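Local coordinates for glutathione S-transferase (Bombyx mori, PDB 4E8H), which binds glutathione and, as a homodimeric glutathione transferase, probably transfers it to electrophilic compounds, at residues Ile7-Leu12 with Arg19-Thr24; Ala25-Leu30 with Asp86-Lys91; Pro59-Asn64 with Gln75-Asn80. All blocks are in the same frame, centred on the assembly; numbering follows the deposited sequence.

Contact 1 (Ile7-Leu12 with Arg19-Thr24); sequences IKLYYL and RAVMMT
Leu9 and Tyr11 of strand 7-11 meet Val21 and Met22 of helix 16-27, the first strand and helix of the beta-alpha-beta unit that opens the thioredoxin-like domain. Leu9 spreads its two methyls over the helix: CD1 lies 3.8 Å from Val21 CG1, and CD2 rests 3.9 Å from Met22 CG. Leu9 turns both branches to the helix because its CG stands opposite the backbone N (chi1 -167°). Beyond it, Met22 and Tyr11 form a Met-aromatic contact, the two side chains crossing at about a right angle. Met22 SD stands 4.8 Å from the Tyr11 ring centroid, obliquely, 59° off the ring normal. Met22 CE lies alongside, 3.8 Å from Tyr11 CE1.

Leu34 of the neighbouring strand 32-36 touches both Tyr11 and Met22, and Pro59 packs on Leu9. The side chain of Val21 comes within about 7 Å of bound glutathione. Farther out, Arg19 ties helix 16-27 to Asp205 by a salt bridge. Strand and helix run nearly antiparallel, at 155°, as the return leg of the unit requires. Within the helix Thr24 OG1 gives a 2.8 Å hydrogen bond to Ala20 O, which takes Thr24 N from the opposite face of its carbonyl plane.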
ATOM      1  N   ILE B   7       0.464  -9.465 -22.387  1.00 18.52           N
ATOM      2  CA  ILE B   7       1.174  -9.302 -21.127  1.00 17.13           C
ATOM      3  C   ILE B   7       1.231 -10.652 -20.418  1.00 16.35           C
ATOM      4  O   ILE B   7       0.262 -11.415 -20.439  1.00 16.20           O
ATOM      5  CB  ILE B   7       0.496  -8.231 -20.235  1.00 17.11           C
ATOM      6  CG1 ILE B   7       0.557  -6.858 -20.918  1.00 16.90           C
ATOM      7  CG2 ILE B   7       1.147  -8.177 -18.862  1.00 16.94           C
ATOM      8  CD1 ILE B   7      -0.351  -5.800 -20.303  1.00 16.61           C
ATOM      9  N   LYS B   8       2.380 -10.949 -19.819  1.00 15.34           N
ATOM     10  CA  LYS B   8       2.560 -12.194 -19.083  1.00 14.54           C
ATOM     11  C   LYS B   8       2.318 -11.977 -17.598  1.00 13.78           C
ATOM     12  O   LYS B   8       2.702 -10.945 -17.041  1.00 13.58           O
ATOM     13  CB  LYS B   8       3.958 -12.771 -19.324  1.00 14.68           C
ATOM     14  CG  LYS B   8       4.150 -13.353 -20.720  1.00 15.45           C
ATOM     15  CD  LYS B   8       5.585 -13.793 -20.969  1.00 16.68           C
ATOM     16  CE  LYS B   8       5.799 -14.117 -22.443  1.00 17.55           C
ATOM     17  NZ  LYS B   8       7.207 -14.504 -22.741  1.00 18.12           N
ATOM     18  N   LEU B   9       1.666 -12.947 -16.966  1.00 12.98           N
ATOM     19  CA  LEU B   9       1.457 -12.908 -15.525  1.00 12.39           C
ATOM     20  C   LEU B   9       1.883 -14.219 -14.880  1.00 12.09           C
ATOM     21  O   LEU B   9       1.310 -15.274 -15.162  1.00 12.07           O
ATOM     22  CB  LEU B   9      -0.005 -12.592 -15.179  1.00 12.26           C
ATOM     23  CG  LEU B   9      -0.261 -12.225 -13.712  1.00 12.20           C
ATOM     24  CD1 LEU B   9       0.173 -10.789 -13.422  1.00 12.14           C
ATOM     25  CD2 LEU B   9      -1.723 -12.432 -13.340  1.00 12.10           C
ATOM     26  N   TYR B  10       2.899 -14.142 -14.028  1.00 11.78           N
ATOM     27  CA  TYR B  10       3.319 -15.280 -13.216  1.00 11.61           C
ATOM     28  C   TYR B  10       2.398 -15.327 -12.002  1.00 11.53           C
ATOM     29  O   TYR B  10       2.294 -14.349 -11.261  1.00 11.47           O
ATOM     30  CB  TYR B  10       4.797 -15.152 -12.827  1.00 11.58           C
ATOM     31  CG  TYR B  10       5.720 -15.176 -14.029  1.00 11.71           C
ATOM     32  CD1 TYR B  10       6.316 -16.364 -14.454  1.00 11.74           C
ATOM     33  CD2 TYR B  10       5.974 -14.015 -14.762  1.00 12.03           C
ATOM     34  CE1 TYR B  10       7.152 -16.391 -15.567  1.00 12.17           C
ATOM     35  CE2 TYR B  10       6.804 -14.033 -15.877  1.00 12.32           C
ATOM     36  CZ  TYR B  10       7.391 -15.223 -16.272  1.00 12.53           C
ATOM     37  OH  TYR B  10       8.214 -15.238 -17.374  1.00 13.14           O
ATOM     38  N   TYR B  11       1.714 -16.455 -11.814  1.00 11.47           N
ATOM     39  CA  TYR B  11       0.562 -16.509 -10.912  1.00 11.47           C
ATOM     40  C   TYR B  11       0.264 -17.917 -10.384  1.00 11.45           C
ATOM     41  O   TYR B  11       0.906 -18.893 -10.781  1.00 11.42           O
ATOM     42  CB  TYR B  11      -0.680 -15.993 -11.663  1.00 11.55           C
ATOM     43  CG  TYR B  11      -1.445 -17.085 -12.394  1.00 11.97           C
ATOM     44  CD1 TYR B  11      -2.790 -17.328 -12.110  1.00 12.43           C
ATOM     45  CD2 TYR B  11      -0.816 -17.896 -13.345  1.00 12.35           C
ATOM     46  CE1 TYR B  11      -3.494 -18.343 -12.765  1.00 12.80           C
ATOM     47  CE2 TYR B  11      -1.507 -18.915 -13.998  1.00 12.82           C
ATOM     48  CZ  TYR B  11      -2.846 -19.130 -13.707  1.00 13.03           C
ATOM     49  OH  TYR B  11      -3.535 -20.130 -14.358  1.00 13.55           O
ATOM     50  N   LEU B  12      -0.717 -17.999  -9.486  1.00 11.35           N
ATOM     51  CA  LEU B  12      -1.420 -19.244  -9.171  1.00 11.26           C
ATOM     52  C   LEU B  12      -2.904 -18.918  -9.016  1.00 11.00           C
ATOM     53  O   LEU B  12      -3.241 -17.875  -8.449  1.00 11.15           O
ATOM     54  CB  LEU B  12      -0.888 -19.879  -7.883  1.00 11.27           C
ATOM     55  CG  LEU B  12       0.486 -20.552  -7.900  1.00 11.50           C
ATOM     56  CD1 LEU B  12       0.906 -20.914  -6.483  1.00 11.49           C
ATOM     57  CD2 LEU B  12       0.506 -21.786  -8.805  1.00 11.51           C
ATOM     58  N   ARG B  19      -5.602 -12.841  -8.361  1.00  7.54           N
ATOM     59  CA  ARG B  19      -7.010 -12.730  -8.737  1.00  7.41           C
ATOM     60  C   ARG B  19      -7.475 -11.285  -8.952  1.00  7.38           C
ATOM     61  O   ARG B  19      -8.268 -11.021  -9.855  1.00  7.23           O
ATOM     62  CB  ARG B  19      -7.887 -13.444  -7.706  1.00  7.42           C
ATOM     63  CG  ARG B  19      -7.828 -14.967  -7.811  1.00  7.57           C
ATOM     64  CD  ARG B  19      -8.093 -15.646  -6.475  1.00  8.29           C
ATOM     65  NE  ARG B  19      -9.335 -15.196  -5.850  1.00  8.98           N
ATOM     66  CZ  ARG B  19      -9.706 -15.497  -4.609  1.00  9.36           C
ATOM     67  NH1 ARG B  19      -8.933 -16.256  -3.840  1.00  9.73           N
ATOM     68  NH2 ARG B  19     -10.852 -15.036  -4.129  1.00  9.15           N
ATOM     69  N   ALA B  20      -6.978 -10.360  -8.130  1.00  7.42           N
ATOM     70  CA  ALA B  20      -7.268  -8.934  -8.303  1.00  7.54           C
ATOM     71  C   ALA B  20      -6.727  -8.420  -9.638  1.00  7.61           C
ATOM     72  O   ALA B  20      -7.409  -7.673 -10.344  1.00  7.76           O
ATOM     73  CB  ALA B  20      -6.701  -8.125  -7.141  1.00  7.48           C
ATOM     74  N   VAL B  21      -5.505  -8.829  -9.980  1.00  7.63           N
ATOM     75  CA  VAL B  21      -4.890  -8.450 -11.252  1.00  7.54           C
ATOM     76  C   VAL B  21      -5.672  -9.022 -12.439  1.00  7.62           C
ATOM     77  O   VAL B  21      -5.965  -8.299 -13.395  1.00  7.43           O
ATOM     78  CB  VAL B  21      -3.398  -8.880 -11.336  1.00  7.57           C
ATOM     79  CG1 VAL B  21      -2.835  -8.627 -12.734  1.00  7.49           C
ATOM     80  CG2 VAL B  21      -2.566  -8.145 -10.294  1.00  7.45           C
ATOM     81  N   MET B  22      -6.017 -10.308 -12.360  1.00  7.72           N
ATOM     82  CA  MET B  22      -6.689 -11.011 -13.459  1.00  8.02           C
ATOM     83  C   MET B  22      -8.050 -10.408 -13.803  1.00  7.83           C
ATOM     84  O   MET B  22      -8.394 -10.285 -14.978  1.00  7.80           O
ATOM     85  CB  MET B  22      -6.822 -12.509 -13.152  1.00  8.25           C
ATOM     86  CG  MET B  22      -5.500 -13.271 -13.197  1.00  9.73           C
ATOM     87  SD  MET B  22      -5.549 -14.850 -12.322  1.00 13.33           S
ATOM     88  CE  MET B  22      -6.272 -15.910 -13.567  1.00 12.54           C
ATOM     89  N   MET B  23      -8.812 -10.028 -12.780  1.00  7.85           N
ATOM     90  CA  MET B  23     -10.102  -9.369 -12.987  1.00  8.04           C
ATOM     91  C   MET B  23      -9.945  -7.941 -13.514  1.00  8.04           C
ATOM     92  O   MET B  23     -10.766  -7.486 -14.309  1.00  8.11           O
ATOM     93  CB  MET B  23     -10.947  -9.380 -11.709  1.00  8.07           C
ATOM     94  CG  MET B  23     -11.568 -10.735 -11.377  1.00  8.78           C
ATOM     95  SD  MET B  23     -12.786 -10.681 -10.040  1.00 11.06           S
ATOM     96  CE  MET B  23     -11.764 -10.241  -8.636  1.00 10.40           C
ATOM     97  N   THR B  24      -8.899  -7.240 -13.077  1.00  8.22           N
ATOM     98  CA  THR B  24      -8.617  -5.895 -13.588  1.00  8.43           C
ATOM     99  C   THR B  24      -8.313  -5.944 -15.085  1.00  8.71           C
ATOM    100  O   THR B  24      -8.812  -5.116 -15.848  1.00  8.67           O
ATOM    101  CB  THR B  24      -7.460  -5.205 -12.828  1.00  8.32           C
ATOM    102  OG1 THR B  24      -7.799  -5.102 -11.442  1.00  8.38           O
ATOM    103  CG2 THR B  24      -7.205  -3.800 -13.375  1.00  8.34           C
TER

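Contact 2 (Ala25-Leu30 with Asp86-Lys91); sequences ARVLEL and DSLYPK
A small, buried and wholly apolar contact joins Val27 and Leu28, where helix 16-27 ends, to Leu88 in the loop between helices 71-82 and 93-124. Leu88 CD1 is the methyl that does most of the touching, lying 3.7 Å from Val27 CG1 and 4.1 Å from Leu28 CD2. Val27 reaches it with the branch anti to its backbone N (chi1 173°), whereas Leu28 brings its isobutyl end in from the flank. Both side chains meet Leu88 at a slant.

The backbones of both segments are turning. Glu29, at positive phi, leaves the helix in a Schellman motif, with Leu30 N bonded to Ala25 O at 2.8 Å and Glu29 N to Arg26 O. On the other segment, Asp86 to Tyr89 make a type I turn in which the CB of Leu88 points toward the helix end. Asp86 OD2 accepts Lys91 N at 2.9 Å, from above the carboxylate plane. Next along the loop, Tyr89 packs between helices 71-82 and 93-124, and its OH is hydrogen-bonded to Asp100.

With no hydrogen bond or charge pair crossing between the segments, the direct attachment rests on the fit of three branched aliphatic side chains; the polar bonds cited lie within each segment, not between them.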
ATOM      1  N   ALA B  25      -7.509  -6.925 -15.494  1.00  9.13           N
ATOM      2  CA  ALA B  25      -7.167  -7.126 -16.904  1.00  9.65           C
ATOM      3  C   ALA B  25      -8.383  -7.463 -17.769  1.00 10.09           C
ATOM      4  O   ALA B  25      -8.466  -7.023 -18.919  1.00 10.11           O
ATOM      5  CB  ALA B  25      -6.103  -8.202 -17.043  1.00  9.55           C
ATOM      6  N   ARG B  26      -9.317  -8.241 -17.223  1.00 10.71           N
ATOM      7  CA  ARG B  26     -10.547  -8.577 -17.941  1.00 11.51           C
ATOM      8  C   ARG B  26     -11.416  -7.344 -18.186  1.00 11.96           C
ATOM      9  O   ARG B  26     -11.900  -7.139 -19.302  1.00 11.99           O
ATOM     10  CB  ARG B  26     -11.341  -9.660 -17.202  1.00 11.52           C
ATOM     11  CG  ARG B  26     -10.704 -11.047 -17.251  1.00 12.27           C
ATOM     12  CD  ARG B  26     -10.857 -11.698 -18.620  1.00 13.60           C
ATOM     13  NE  ARG B  26     -12.247 -12.053 -18.898  1.00 14.74           N
ATOM     14  CZ  ARG B  26     -12.797 -13.228 -18.605  1.00 15.24           C
ATOM     15  NH1 ARG B  26     -12.077 -14.183 -18.025  1.00 15.22           N
ATOM     16  NH2 ARG B  26     -14.070 -13.452 -18.896  1.00 15.50           N
ATOM     17  N   VAL B  27     -11.597  -6.525 -17.150  1.00 12.60           N
ATOM     18  CA  VAL B  27     -12.389  -5.291 -17.250  1.00 13.39           C
ATOM     19  C   VAL B  27     -11.792  -4.330 -18.284  1.00 14.07           C
ATOM     20  O   VAL B  27     -12.523  -3.621 -18.981  1.00 14.09           O
ATOM     21  CB  VAL B  27     -12.556  -4.598 -15.866  1.00 13.23           C
ATOM     22  CG1 VAL B  27     -13.236  -3.235 -15.999  1.00 13.37           C
ATOM     23  CG2 VAL B  27     -13.354  -5.479 -14.924  1.00 13.12           C
ATOM     24  N   LEU B  28     -10.465  -4.331 -18.388  1.00 15.06           N
ATOM     25  CA  LEU B  28      -9.748  -3.512 -19.364  1.00 16.10           C
ATOM     26  C   LEU B  28      -9.628  -4.205 -20.721  1.00 16.82           C
ATOM     27  O   LEU B  28      -9.114  -3.618 -21.678  1.00 16.96           O
ATOM     28  CB  LEU B  28      -8.353  -3.154 -18.839  1.00 16.01           C
ATOM     29  CG  LEU B  28      -8.265  -2.239 -17.614  1.00 16.17           C
ATOM     30  CD1 LEU B  28      -6.878  -2.300 -17.007  1.00 16.01           C
ATOM     31  CD2 LEU B  28      -8.643  -0.801 -17.955  1.00 16.13           C
ATOM     32  N   GLU B  29     -10.095  -5.452 -20.785  1.00 17.71           N
ATOM     33  CA  GLU B  29     -10.101  -6.260 -22.014  1.00 18.63           C
ATOM     34  C   GLU B  29      -8.693  -6.533 -22.559  1.00 18.89           C
ATOM     35  O   GLU B  29      -8.443  -6.453 -23.766  1.00 18.97           O
ATOM     36  CB  GLU B  29     -11.031  -5.647 -23.075  1.00 18.81           C
ATOM     37  CG  GLU B  29     -12.475  -5.489 -22.595  1.00 19.96           C
ATOM     38  CD  GLU B  29     -13.377  -4.792 -23.599  1.00 21.61           C
ATOM     39  OE1 GLU B  29     -12.904  -3.885 -24.317  1.00 22.30           O
ATOM     40  OE2 GLU B  29     -14.573  -5.147 -23.659  1.00 22.32           O
ATOM     41  N   LEU B  30      -7.783  -6.858 -21.643  1.00 19.24           N
ATOM     42  CA  LEU B  30      -6.423  -7.258 -21.982  1.00 19.55           C
ATOM     43  C   LEU B  30      -6.297  -8.757 -21.756  1.00 19.70           C
ATOM     44  O   LEU B  30      -6.642  -9.250 -20.679  1.00 19.74           O
ATOM     45  CB  LEU B  30      -5.409  -6.520 -21.097  1.00 19.58           C
ATOM     46  CG  LEU B  30      -5.388  -4.987 -21.086  1.00 19.67           C
ATOM     47  CD1 LEU B  30      -4.630  -4.463 -19.872  1.00 19.60           C
ATOM     48  CD2 LEU B  30      -4.783  -4.435 -22.369  1.00 19.71           C
ATOM     49  N   ASP B  86     -10.103   6.476 -18.186  1.00 25.87           N
ATOM     50  CA  ASP B  86      -9.566   6.386 -16.833  1.00 25.56           C
ATOM     51  C   ASP B  86     -10.636   6.128 -15.764  1.00 25.13           C
ATOM     52  O   ASP B  86     -10.398   6.372 -14.588  1.00 25.04           O
ATOM     53  CB  ASP B  86      -8.748   7.644 -16.496  1.00 25.67           C
ATOM     54  CG  ASP B  86      -9.591   8.918 -16.484  1.00 26.01           C
ATOM     55  OD1 ASP B  86     -10.766   8.884 -16.918  1.00 26.30           O
ATOM     56  OD2 ASP B  86      -9.071   9.962 -16.040  1.00 26.41           O
ATOM     57  N   SER B  87     -11.802   5.626 -16.167  1.00 24.51           N
ATOM     58  CA  SER B  87     -12.932   5.439 -15.240  1.00 23.88           C
ATOM     59  C   SER B  87     -12.619   4.530 -14.046  1.00 23.26           C
ATOM     60  O   SER B  87     -13.121   4.754 -12.941  1.00 23.15           O
ATOM     61  CB  SER B  87     -14.167   4.928 -15.985  1.00 23.96           C
ATOM     62  OG  SER B  87     -13.966   3.611 -16.468  1.00 24.28           O
ATOM     63  N   LEU B  88     -11.792   3.509 -14.277  1.00 22.51           N
ATOM     64  CA  LEU B  88     -11.358   2.586 -13.223  1.00 21.76           C
ATOM     65  C   LEU B  88     -10.321   3.196 -12.276  1.00 21.34           C
ATOM     66  O   LEU B  88     -10.043   2.636 -11.213  1.00 21.25           O
ATOM     67  CB  LEU B  88     -10.770   1.304 -13.829  1.00 21.72           C
ATOM     68  CG  LEU B  88     -11.607   0.057 -14.145  1.00 21.44           C
ATOM     69  CD1 LEU B  88     -10.657  -1.128 -14.392  1.00 21.28           C
ATOM     70  CD2 LEU B  88     -12.601  -0.284 -13.038  1.00 20.99           C
ATOM     71  N   TYR B  89      -9.741   4.324 -12.677  1.00 20.78           N
ATOM     72  CA  TYR B  89      -8.670   4.972 -11.921  1.00 20.27           C
ATOM     73  C   TYR B  89      -8.461   6.387 -12.472  1.00 20.18           C
ATOM     74  O   TYR B  89      -7.455   6.653 -13.136  1.00 20.12           O
ATOM     75  CB  TYR B  89      -7.385   4.130 -12.014  1.00 20.11           C
ATOM     76  CG  TYR B  89      -6.267   4.508 -11.060  1.00 19.43           C
ATOM     77  CD1 TYR B  89      -6.487   4.585  -9.683  1.00 18.63           C
ATOM     78  CD2 TYR B  89      -4.978   4.753 -11.534  1.00 18.66           C
ATOM     79  CE1 TYR B  89      -5.454   4.924  -8.805  1.00 18.20           C
ATOM     80  CE2 TYR B  89      -3.940   5.087 -10.664  1.00 18.20           C
ATOM     81  CZ  TYR B  89      -4.185   5.174  -9.304  1.00 18.08           C
ATOM     82  OH  TYR B  89      -3.163   5.504  -8.442  1.00 17.78           O
ATOM     83  N   PRO B  90      -9.430   7.296 -12.215  1.00 20.11           N
ATOM     84  CA  PRO B  90      -9.451   8.634 -12.817  1.00 20.08           C
ATOM     85  C   PRO B  90      -8.228   9.477 -12.492  1.00 20.03           C
ATOM     86  O   PRO B  90      -7.574   9.266 -11.468  1.00 20.03           O
ATOM     87  CB  PRO B  90     -10.713   9.274 -12.222  1.00 20.09           C
ATOM     88  CG  PRO B  90     -11.032   8.463 -11.019  1.00 20.15           C
ATOM     89  CD  PRO B  90     -10.616   7.078 -11.370  1.00 20.14           C
ATOM     90  N   LYS B  91      -7.936  10.431 -13.368  1.00 19.90           N
ATOM     91  CA  LYS B  91      -6.723  11.230 -13.249  1.00 19.77           C
ATOM     92  C   LYS B  91      -6.902  12.475 -12.391  1.00 19.26           C
ATOM     93  O   LYS B  91      -5.918  13.048 -11.912  1.00 19.20           O
ATOM     94  CB  LYS B  91      -6.161  11.566 -14.630  1.00 19.98           C
ATOM     95  CG  LYS B  91      -5.523  10.353 -15.285  1.00 20.89           C
ATOM     96  CD  LYS B  91      -4.956  10.674 -16.657  1.00 22.40           C
ATOM     97  CE  LYS B  91      -4.358   9.402 -17.249  1.00 23.19           C
ATOM     98  NZ  LYS B  91      -3.475   9.688 -18.410  1.00 23.80           N
TER

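Contact 3 (Pro59-Asn64 with Gln75-Asn80); sequences PTMDDN and QTYLVN
Met61 and Asp63, alternate residues of strand 60-63, face Tyr77 and Leu78 of helix 71-82. Strands 60-63 and 66-69 pair as a hairpin and, with this helix, form the beta-beta-alpha half of the thioredoxin-like fold. Pro59, which follows a cis peptide bond just before the strand, belongs to the glutathione pocket.

The apolar part centres on Met61. Its chain, bent at chi3 (76°), carries the methyl to the ring of Tyr77, with CE 3.6 Å from Tyr77 CE2. Sulfur and ring make a Met-aromatic contact: Met61 SD lies 4.9 Å from the Tyr77 centroid, 72° off the normal, and the two side chains cross at about a right angle. Met61 SD is also 4.0 Å from Leu78 CD2. Ile7 of strand 7-11 adds to this layer by touching Met61, Asp63 and Leu78, while Phe66 meets the Tyr77 ring.

The polar part is a short bond from Tyr77 OH to Asp63 OD2, 2.6 Å, made at the ring edge in its plane and to the anti lone pair of the carboxylate, whose plane is turned 49° from the ring. OD2 also bonds Tyr82 OH and forms a salt bridge with Arg94 of the second subunit, whose NE is hydrogen-bonded to Tyr77 OH; the pair thus belongs to the dimer interface, and the arginine would favour an ionised carboxylate. Asn64 ND2 meets Asp63 OD1 at 2.7 Å, nearly along its C-O axis.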
ATOM      1  N   PRO B  59       1.693 -12.064  -7.679  1.00  9.24           N
ATOM      2  CA  PRO B  59       1.875 -11.975  -9.126  1.00  9.11           C
ATOM      3  C   PRO B  59       3.097 -11.156  -9.525  1.00  9.07           C
ATOM      4  O   PRO B  59       3.462 -10.200  -8.836  1.00  9.08           O
ATOM      5  CB  PRO B  59       0.602 -11.263  -9.591  1.00  9.11           C
ATOM      6  CG  PRO B  59       0.222 -10.403  -8.447  1.00  9.14           C
ATOM      7  CD  PRO B  59       0.619 -11.168  -7.211  1.00  9.19           C
ATOM      8  N   THR B  60       3.728 -11.557 -10.622  1.00  9.00           N
ATOM      9  CA  THR B  60       4.739 -10.745 -11.280  1.00  8.91           C
ATOM     10  C   THR B  60       4.309 -10.576 -12.733  1.00  9.04           C
ATOM     11  O   THR B  60       3.998 -11.553 -13.422  1.00  8.92           O
ATOM     12  CB  THR B  60       6.157 -11.358 -11.153  1.00  8.89           C
ATOM     13  OG1 THR B  60       6.532 -11.404  -9.769  1.00  8.82           O
ATOM     14  CG2 THR B  60       7.187 -10.528 -11.910  1.00  8.72           C
ATOM     15  N   MET B  61       4.265  -9.326 -13.177  1.00  9.31           N
ATOM     16  CA  MET B  61       3.859  -8.995 -14.532  1.00  9.72           C
ATOM     17  C   MET B  61       5.075  -8.769 -15.426  1.00  9.97           C
ATOM     18  O   MET B  61       6.048  -8.133 -15.012  1.00  9.94           O
ATOM     19  CB  MET B  61       2.983  -7.741 -14.518  1.00  9.72           C
ATOM     20  CG  MET B  61       2.490  -7.308 -15.884  1.00 10.18           C
ATOM     21  SD  MET B  61       2.139  -5.545 -15.981  1.00 11.18           S
ATOM     22  CE  MET B  61       3.800  -4.873 -16.082  1.00 10.98           C
ATOM     23  N   ASP B  62       5.010  -9.302 -16.646  1.00 10.39           N
ATOM     24  CA  ASP B  62       5.975  -8.985 -17.700  1.00 10.89           C
ATOM     25  C   ASP B  62       5.236  -8.432 -18.921  1.00 11.15           C
ATOM     26  O   ASP B  62       4.720  -9.192 -19.751  1.00 11.14           O
ATOM     27  CB  ASP B  62       6.827 -10.213 -18.067  1.00 10.94           C
ATOM     28  CG  ASP B  62       7.779  -9.959 -19.245  1.00 11.38           C
ATOM     29  OD1 ASP B  62       7.860  -8.820 -19.760  1.00 11.74           O
ATOM     30  OD2 ASP B  62       8.454 -10.920 -19.662  1.00 12.29           O
ATOM     31  N   ASP B  63       5.176  -7.105 -19.006  1.00 11.52           N
ATOM     32  CA  ASP B  63       4.637  -6.417 -20.173  1.00 12.02           C
ATOM     33  C   ASP B  63       5.778  -6.183 -21.152  1.00 12.24           C
ATOM     34  O   ASP B  63       6.454  -5.148 -21.105  1.00 12.30           O
ATOM     35  CB  ASP B  63       3.955  -5.096 -19.774  1.00 12.09           C
ATOM     36  CG  ASP B  63       3.478  -4.275 -20.976  1.00 12.55           C
ATOM     37  OD1 ASP B  63       3.337  -4.823 -22.090  1.00 13.13           O
ATOM     38  OD2 ASP B  63       3.236  -3.063 -20.797  1.00 13.24           O
ATOM     39  N   ASN B  64       6.010  -7.177 -22.005  1.00 12.47           N
ATOM     40  CA  ASN B  64       6.924  -7.040 -23.131  1.00 12.63           C
ATOM     41  C   ASN B  64       8.316  -6.538 -22.723  1.00 12.30           C
ATOM     42  O   ASN B  64       8.896  -5.671 -23.378  1.00 12.38           O
ATOM     43  CB  ASN B  64       6.281  -6.140 -24.196  1.00 12.88           C
ATOM     44  CG  ASN B  64       4.979  -6.718 -24.739  1.00 13.85           C
ATOM     45  OD1 ASN B  64       4.954  -7.259 -25.838  1.00 14.96           O
ATOM     46  ND2 ASN B  64       3.900  -6.617 -23.965  1.00 14.52           N
ATOM     47  N   GLN B  75      -2.312  -3.312 -11.052  1.00  6.56           N
ATOM     48  CA  GLN B  75      -3.665  -2.838 -11.352  1.00  6.72           C
ATOM     49  C   GLN B  75      -3.679  -1.413 -11.888  1.00  6.78           C
ATOM     50  O   GLN B  75      -4.261  -1.142 -12.943  1.00  6.91           O
ATOM     51  CB  GLN B  75      -4.524  -2.865 -10.095  1.00  6.71           C
ATOM     52  CG  GLN B  75      -5.104  -4.198  -9.723  1.00  6.82           C
ATOM     53  CD  GLN B  75      -6.031  -4.066  -8.540  1.00  7.32           C
ATOM     54  OE1 GLN B  75      -5.589  -3.881  -7.405  1.00  7.67           O
ATOM     55  NE2 GLN B  75      -7.330  -4.135  -8.799  1.00  7.02           N
ATOM     56  N   THR B  76      -3.051  -0.506 -11.144  1.00  6.78           N
ATOM     57  CA  THR B  76      -3.044   0.907 -11.502  1.00  6.97           C
ATOM     58  C   THR B  76      -2.245   1.160 -12.782  1.00  7.29           C
ATOM     59  O   THR B  76      -2.639   1.994 -13.601  1.00  7.39           O
ATOM     60  CB  THR B  76      -2.535   1.803 -10.348  1.00  6.93           C
ATOM     61  OG1 THR B  76      -1.240   1.363  -9.926  1.00  6.59           O
ATOM     62  CG2 THR B  76      -3.498   1.754  -9.164  1.00  6.65           C
ATOM     63  N   TYR B  77      -1.143   0.426 -12.956  1.00  7.65           N
ATOM     64  CA  TYR B  77      -0.355   0.495 -14.194  1.00  8.04           C
ATOM     65  C   TYR B  77      -1.162   0.107 -15.435  1.00  8.30           C
ATOM     66  O   TYR B  77      -1.067   0.774 -16.468  1.00  8.38           O
ATOM     67  CB  TYR B  77       0.913  -0.369 -14.114  1.00  7.98           C
ATOM     68  CG  TYR B  77       1.594  -0.555 -15.460  1.00  8.20           C
ATOM     69  CD1 TYR B  77       2.238   0.511 -16.090  1.00  8.17           C
ATOM     70  CD2 TYR B  77       1.577  -1.790 -16.112  1.00  8.14           C
ATOM     71  CE1 TYR B  77       2.852   0.353 -17.332  1.00  8.43           C
ATOM     72  CE2 TYR B  77       2.190  -1.959 -17.357  1.00  8.33           C
ATOM     73  CZ  TYR B  77       2.827  -0.883 -17.957  1.00  8.54           C
ATOM     74  OH  TYR B  77       3.439  -1.040 -19.182  1.00  8.95           O
ATOM     75  N   LEU B  78      -1.939  -0.971 -15.339  1.00  8.60           N
ATOM     76  CA  LEU B  78      -2.737  -1.428 -16.475  1.00  8.83           C
ATOM     77  C   LEU B  78      -3.756  -0.369 -16.897  1.00  9.13           C
ATOM     78  O   LEU B  78      -3.983  -0.165 -18.093  1.00  9.14           O
ATOM     79  CB  LEU B  78      -3.411  -2.776 -16.185  1.00  8.74           C
ATOM     80  CG  LEU B  78      -2.519  -3.997 -15.910  1.00  8.80           C
ATOM     81  CD1 LEU B  78      -3.365  -5.233 -15.634  1.00  8.97           C
ATOM     82  CD2 LEU B  78      -1.532  -4.269 -17.044  1.00  8.50           C
ATOM     83  N   VAL B  79      -4.344   0.322 -15.921  1.00  9.50           N
ATOM     84  CA  VAL B  79      -5.252   1.428 -16.229  1.00  9.96           C
ATOM     85  C   VAL B  79      -4.503   2.650 -16.791  1.00 10.42           C
ATOM     86  O   VAL B  79      -4.905   3.186 -17.825  1.00 10.47           O
ATOM     87  CB  VAL B  79      -6.160   1.817 -15.029  1.00  9.94           C
ATOM     88  CG1 VAL B  79      -7.156   2.906 -15.438  1.00  9.90           C
ATOM     89  CG2 VAL B  79      -6.913   0.599 -14.506  1.00  9.74           C
ATOM     90  N   ASN B  80      -3.421   3.074 -16.131  1.00 11.00           N
ATOM     91  CA  ASN B  80      -2.628   4.224 -16.600  1.00 11.59           C
ATOM     92  C   ASN B  80      -2.117   4.058 -18.029  1.00 12.13           C
ATOM     93  O   ASN B  80      -2.147   5.002 -18.819  1.00 12.13           O
ATOM     94  CB  ASN B  80      -1.435   4.510 -15.673  1.00 11.51           C
ATOM     95  CG  ASN B  80      -1.851   5.076 -14.324  1.00 11.37           C
ATOM     96  OD1 ASN B  80      -2.936   5.640 -14.171  1.00 11.35           O
ATOM     97  ND2 ASN B  80      -0.975   4.933 -13.335  1.00 11.22           N
TER

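All three contacts belong to the N-terminal, thioredoxin-like domain. Contacts 1 and 3 share one sheet through neighbouring strands 7-11 and 60-63; their centres lie about 9 Å apart, and a probable hydrogen bond between Gln75 NE2 and Thr24 OG1 links their helices. Contact 2 takes up helix 16-27 where contact 1 leaves it, its centre about 14 Å away. Along the chain contact 1 closes first; contact 3 lies wholly within the span that contact 2 brackets, their centres about 11 Å apart, and Leu28 packs on Leu78. Contact 1 lies near bound glutathione, and contact 3 reaches from pocket residue Pro59 to the subunit interface.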